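Local coordinates for NADH dehydrogenase (Methanothermobacter marburgensis, PDB 4R81), which probably oxidises NADH or NADPH and passes the electrons to quinones, using a bound flavin mononucleotide in a flavodoxin-like fold, at residues Glu21-Phe26 with Ala86-Leu91. Residues are numbered along the deposited sequence; the frame is centred on the assembly and turned at random.
With FMN (flavin mononucleotide), chain E.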
ATOM      1  N   GLU A  21     -14.852  -7.787  14.017  1.00 20.79           N
ATOM      2  CA  GLU A  21     -14.934  -8.948  14.892  1.00 21.31           C
ATOM      3  C   GLU A  21     -13.540  -9.427  15.277  1.00 19.02           C
ATOM      4  O   GLU A  21     -13.333  -9.921  16.390  1.00 19.32           O
ATOM      5  CB  GLU A  21     -15.718 -10.073  14.218  1.00 25.14           C
ATOM      6  CG  GLU A  21     -17.121  -9.666  13.782  1.00 30.05           C
ATOM      7  CD  GLU A  21     -17.886 -10.818  13.175  1.00 35.52           C
ATOM      8  OE1 GLU A  21     -18.197 -11.770  13.914  1.00 38.78           O
ATOM      9  OE2 GLU A  21     -18.170 -10.775  11.960  1.00 38.02           O
ATOM     10  N   VAL A  22     -12.592  -9.284  14.352  1.00 18.53           N
ATOM     11  CA  VAL A  22     -11.201  -9.621  14.625  1.00 18.16           C
ATOM     12  C   VAL A  22     -10.655  -8.723  15.730  1.00 19.73           C
ATOM     13  O   VAL A  22      -9.979  -9.204  16.644  1.00 19.35           O
ATOM     14  CB  VAL A  22     -10.344  -9.515  13.351  1.00 16.81           C
ATOM     15  CG1 VAL A  22      -8.846  -9.574  13.688  1.00 17.11           C
ATOM     16  CG2 VAL A  22     -10.724 -10.632  12.393  1.00 18.09           C
ATOM     17  N   LEU A  23     -10.973  -7.431  15.658  1.00 19.53           N
ATOM     18  CA  LEU A  23     -10.592  -6.500  16.717  1.00 19.28           C
ATOM     19  C   LEU A  23     -11.186  -6.936  18.053  1.00 20.47           C
ATOM     20  O   LEU A  23     -10.500  -6.955  19.074  1.00 21.42           O
ATOM     21  CB  LEU A  23     -11.049  -5.077  16.379  1.00 19.47           C
ATOM     22  CG  LEU A  23     -10.841  -3.990  17.438  1.00 20.50           C
ATOM     23  CD1 LEU A  23      -9.360  -3.803  17.733  1.00 20.11           C
ATOM     24  CD2 LEU A  23     -11.472  -2.677  16.989  1.00 20.48           C
ATOM     25  N   GLU A  24     -12.466  -7.295  18.042  1.00 20.70           N
ATOM     26  CA  GLU A  24     -13.139  -7.724  19.261  1.00 20.92           C
ATOM     27  C   GLU A  24     -12.494  -8.977  19.834  1.00 20.78           C
ATOM     28  O   GLU A  24     -12.303  -9.085  21.049  1.00 21.14           O
ATOM     29  CB  GLU A  24     -14.623  -7.981  18.997  1.00 23.48           C
ATOM     30  CG  GLU A  24     -15.391  -8.444  20.220  1.00 27.93           C
ATOM     31  CD  GLU A  24     -15.521  -7.365  21.290  1.00 31.60           C
ATOM     32  OE1 GLU A  24     -15.464  -6.154  20.948  1.00 32.28           O
ATOM     33  OE2 GLU A  24     -15.682  -7.733  22.480  1.00 33.78           O
ATOM     34  N   ALA A  25     -12.143  -9.918  18.961  1.00 21.00           N
ATOM     35  CA  ALA A  25     -11.545 -11.175  19.417  1.00 20.97           C
ATOM     36  C   ALA A  25     -10.154 -10.926  20.008  1.00 19.58           C
ATOM     37  O   ALA A  25      -9.814 -11.435  21.079  1.00 18.82           O
ATOM     38  CB  ALA A  25     -11.489 -12.191  18.282  1.00 21.42           C
ATOM     39  N   PHE A  26      -9.373 -10.102  19.319  1.00 19.72           N
ATOM     40  CA  PHE A  26      -8.032  -9.735  19.772  1.00 19.14           C
ATOM     41  C   PHE A  26      -8.073  -9.030  21.130  1.00 19.92           C
ATOM     42  O   PHE A  26      -7.306  -9.363  22.035  1.00 19.85           O
ATOM     43  CB  PHE A  26      -7.344  -8.861  18.719  1.00 19.69           C
ATOM     44  CG  PHE A  26      -5.924  -8.487  19.062  1.00 20.03           C
ATOM     45  CD1 PHE A  26      -4.925  -9.451  19.130  1.00 19.14           C
ATOM     46  CD2 PHE A  26      -5.585  -7.161  19.286  1.00 20.60           C
ATOM     47  CE1 PHE A  26      -3.616  -9.095  19.436  1.00 19.18           C
ATOM     48  CE2 PHE A  26      -4.284  -6.795  19.588  1.00 19.34           C
ATOM     49  CZ  PHE A  26      -3.296  -7.763  19.660  1.00 20.11           C
ATOM     50  N   ALA A  86      -0.424  -3.180  17.311  1.00 18.24           N
ATOM     51  CA  ALA A  86      -1.139  -4.156  16.511  1.00 17.29           C
ATOM     52  C   ALA A  86      -1.749  -3.458  15.313  1.00 18.42           C
ATOM     53  O   ALA A  86      -2.083  -2.274  15.379  1.00 19.51           O
ATOM     54  CB  ALA A  86      -2.196  -4.867  17.343  1.00 17.06           C
ATOM     55  N   PHE A  87      -1.859  -4.189  14.211  1.00 16.95           N
ATOM     56  CA  PHE A  87      -2.423  -3.663  12.978  1.00 16.63           C
ATOM     57  C   PHE A  87      -3.479  -4.642  12.501  1.00 18.06           C
ATOM     58  O   PHE A  87      -3.188  -5.815  12.261  1.00 18.50           O
ATOM     59  CB  PHE A  87      -1.327  -3.472  11.925  1.00 17.40           C
ATOM     60  CG  PHE A  87      -0.280  -2.480  12.334  1.00 17.11           C
ATOM     61  CD1 PHE A  87       0.781  -2.861  13.151  1.00 17.58           C
ATOM     62  CD2 PHE A  87      -0.374  -1.151  11.935  1.00 17.56           C
ATOM     63  CE1 PHE A  87       1.748  -1.934  13.548  1.00 18.07           C
ATOM     64  CE2 PHE A  87       0.588  -0.218  12.326  1.00 18.47           C
ATOM     65  CZ  PHE A  87       1.647  -0.611  13.136  1.00 18.37           C
ATOM     66  N   ILE A  88      -4.711  -4.158  12.392  1.00 16.19           N
ATOM     67  CA  ILE A  88      -5.844  -4.996  12.036  1.00 15.37           C
ATOM     68  C   ILE A  88      -6.548  -4.379  10.838  1.00 16.06           C
ATOM     69  O   ILE A  88      -7.025  -3.244  10.899  1.00 17.44           O
ATOM     70  CB  ILE A  88      -6.825  -5.137  13.224  1.00 16.19           C
ATOM     71  CG1 ILE A  88      -6.105  -5.804  14.408  1.00 16.23           C
ATOM     72  CG2 ILE A  88      -8.074  -5.930  12.803  1.00 17.26           C
ATOM     73  CD1 ILE A  88      -6.965  -5.947  15.656  1.00 16.58           C
ATOM     74  N   TYR A  89      -6.582  -5.120   9.734  1.00 16.40           N
ATOM     75  CA  TYR A  89      -7.077  -4.589   8.467  1.00 16.08           C
ATOM     76  C   TYR A  89      -7.397  -5.717   7.495  1.00 16.62           C
ATOM     77  O   TYR A  89      -6.889  -6.834   7.639  1.00 16.79           O
ATOM     78  CB  TYR A  89      -6.040  -3.639   7.847  1.00 16.82           C
ATOM     79  CG  TYR A  89      -4.703  -4.297   7.556  1.00 16.79           C
ATOM     80  CD1 TYR A  89      -3.713  -4.346   8.529  1.00 17.58           C
ATOM     81  CD2 TYR A  89      -4.437  -4.873   6.321  1.00 16.88           C
ATOM     82  CE1 TYR A  89      -2.495  -4.950   8.288  1.00 17.82           C
ATOM     83  CE2 TYR A  89      -3.211  -5.488   6.067  1.00 18.25           C
ATOM     84  CZ  TYR A  89      -2.242  -5.518   7.059  1.00 17.30           C
ATOM     85  OH  TYR A  89      -1.026  -6.120   6.830  1.00 17.99           O
ATOM     86  N   PRO A  90      -8.252  -5.436   6.507  1.00 17.09           N
ATOM     87  CA  PRO A  90      -8.462  -6.373   5.401  1.00 17.63           C
ATOM     88  C   PRO A  90      -7.403  -6.218   4.311  1.00 16.90           C
ATOM     89  O   PRO A  90      -6.922  -5.104   4.047  1.00 17.85           O
ATOM     90  CB  PRO A  90      -9.819  -5.941   4.847  1.00 19.13           C
ATOM     91  CG  PRO A  90      -9.848  -4.463   5.086  1.00 18.91           C
ATOM     92  CD  PRO A  90      -9.134  -4.257   6.408  1.00 18.23           C
ATOM     93  N   LEU A  91      -7.061  -7.326   3.670  1.00 16.49           N
ATOM     94  CA  LEU A  91      -6.120  -7.325   2.561  1.00 16.61           C
ATOM     95  C   LEU A  91      -6.809  -6.775   1.329  1.00 17.87           C
ATOM     96  O   LEU A  91      -7.764  -7.374   0.845  1.00 17.55           O
ATOM     97  CB  LEU A  91      -5.649  -8.749   2.278  1.00 16.94           C
ATOM     98  CG  LEU A  91      -4.457  -8.821   1.328  1.00 18.37           C
ATOM     99  CD1 LEU A  91      -3.328  -7.983   1.911  1.00 18.50           C
ATOM    100  CD2 LEU A  91      -4.012 -10.258   1.087  1.00 19.23           C
TER
HETATM  101  N1  FMN E 300      -8.490 -10.654  -0.763  1.00 23.18           N
HETATM  102  C2  FMN E 300      -7.262 -11.207  -1.072  1.00 23.80           C
HETATM  103  O2  FMN E 300      -6.995 -12.343  -0.700  1.00 24.50           O
HETATM  104  N3  FMN E 300      -6.328 -10.488  -1.792  1.00 23.01           N
HETATM  105  C4  FMN E 300      -6.615  -9.206  -2.211  1.00 22.00           C
HETATM  106  O4  FMN E 300      -5.766  -8.582  -2.841  1.00 22.70           O
HETATM  107  C4A FMN E 300      -7.850  -8.636  -1.910  1.00 21.73           C
HETATM  108  N5  FMN E 300      -8.169  -7.361  -2.331  1.00 22.11           N
HETATM  109  C5A FMN E 300      -9.391  -6.808  -2.007  1.00 22.03           C
HETATM  110  C6  FMN E 300      -9.699  -5.511  -2.421  1.00 20.99           C
HETATM  111  C7  FMN E 300     -10.932  -4.945  -2.109  1.00 21.68           C
HETATM  112  C7M FMN E 300     -11.255  -3.544  -2.537  1.00 22.91           C
HETATM  113  C8  FMN E 300     -11.866  -5.678  -1.377  1.00 21.07           C
HETATM  114  C8M FMN E 300     -13.205  -5.083  -1.038  1.00 23.34           C
HETATM  115  C9  FMN E 300     -11.556  -6.976  -0.976  1.00 21.71           C
HETATM  116  C9A FMN E 300     -10.322  -7.546  -1.283  1.00 22.07           C
HETATM  117  N10 FMN E 300     -10.008  -8.834  -0.881  1.00 21.72           N
HETATM  118  C10 FMN E 300      -8.781  -9.373  -1.184  1.00 21.95           C
HETATM  119  C1' FMN E 300     -10.971  -9.640  -0.071  1.00 21.09           C
HETATM  120  C2' FMN E 300     -10.874  -9.065   1.350  1.00 21.08           C
HETATM  121  O2' FMN E 300      -9.617  -9.315   1.947  1.00 18.94           O
HETATM  122  C3' FMN E 300     -12.034  -9.541   2.208  1.00 22.76           C
HETATM  123  O3' FMN E 300     -13.190  -8.874   1.727  1.00 23.75           O
HETATM  124  C4' FMN E 300     -11.812  -9.184   3.673  1.00 23.28           C
HETATM  125  O4' FMN E 300     -10.744  -9.918   4.234  1.00 25.12           O
HETATM  126  C5' FMN E 300     -13.059  -9.428   4.507  1.00 22.80           C
HETATM  127  O5' FMN E 300     -12.840  -8.795   5.746  1.00 23.75           O
HETATM  128  P   FMN E 300     -13.740  -7.524   6.129  1.00 23.53           P
HETATM  129  O1P FMN E 300     -15.167  -8.014   6.296  1.00 24.43           O
HETATM  130  O2P FMN E 300     -13.248  -6.927   7.424  1.00 26.06           O
HETATM  131  O3P FMN E 300     -13.682  -6.531   4.994  1.00 24.64           O
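Ile88 meets three side chains of the helical segment 21-26, and every contact across the pair is apolar. Its two branches divide the work. CG2, anti to the backbone N, lies 3.8 Å from Val22 CG1, the two side chains lying alongside with their directions opposed. CG1 sits beside the backbone N (chi1 -61°), anti to the carbonyl carbon, and an extended chi2 of 178° carries CD1 out to the helix backbone, 3.8 Å from Leu23 CA. The same methyl touches Leu23 CD1, where the two side chains are set roughly perpendicular, and stands 4.1 Å from Phe26 CD2.

One turn on from Val22, the Phe26 ring carries the second patch. Its CE2 approaches Ala86 CB to 3.6 Å, with CZ slightly farther; both Ala86 CB and Ile88 CD1 meet this ring obliquely. Ile8, on strand 5-10, adds to the same layer by touching Leu23 and Phe26.

The axes of helix segment 21-26 and strand segment 86-90 approach to 9.0 Å and run roughly antiparallel, at 153°, as expected where a helix packs back over a parallel sheet. Helix 18-32 follows strand 5-10 and here lies against its neighbour, strand 84-90, as in the α/β sandwich of flavodoxin-like proteins.

Polar contact with the cofactor is made just past the strand end: FMN O2' donates a hydrogen bond of 2.9 Å to Leu91 O, while Leu91 CD2 lies 3.7 Å from FMN N3. The chemistry implies that dispersion and hydrophobic burial hold helix to strand, while the strand's main chain bonds within the sheet and the adjoining ends, Leu91 O and the amides of Phe18 and Ser19, bond FMN.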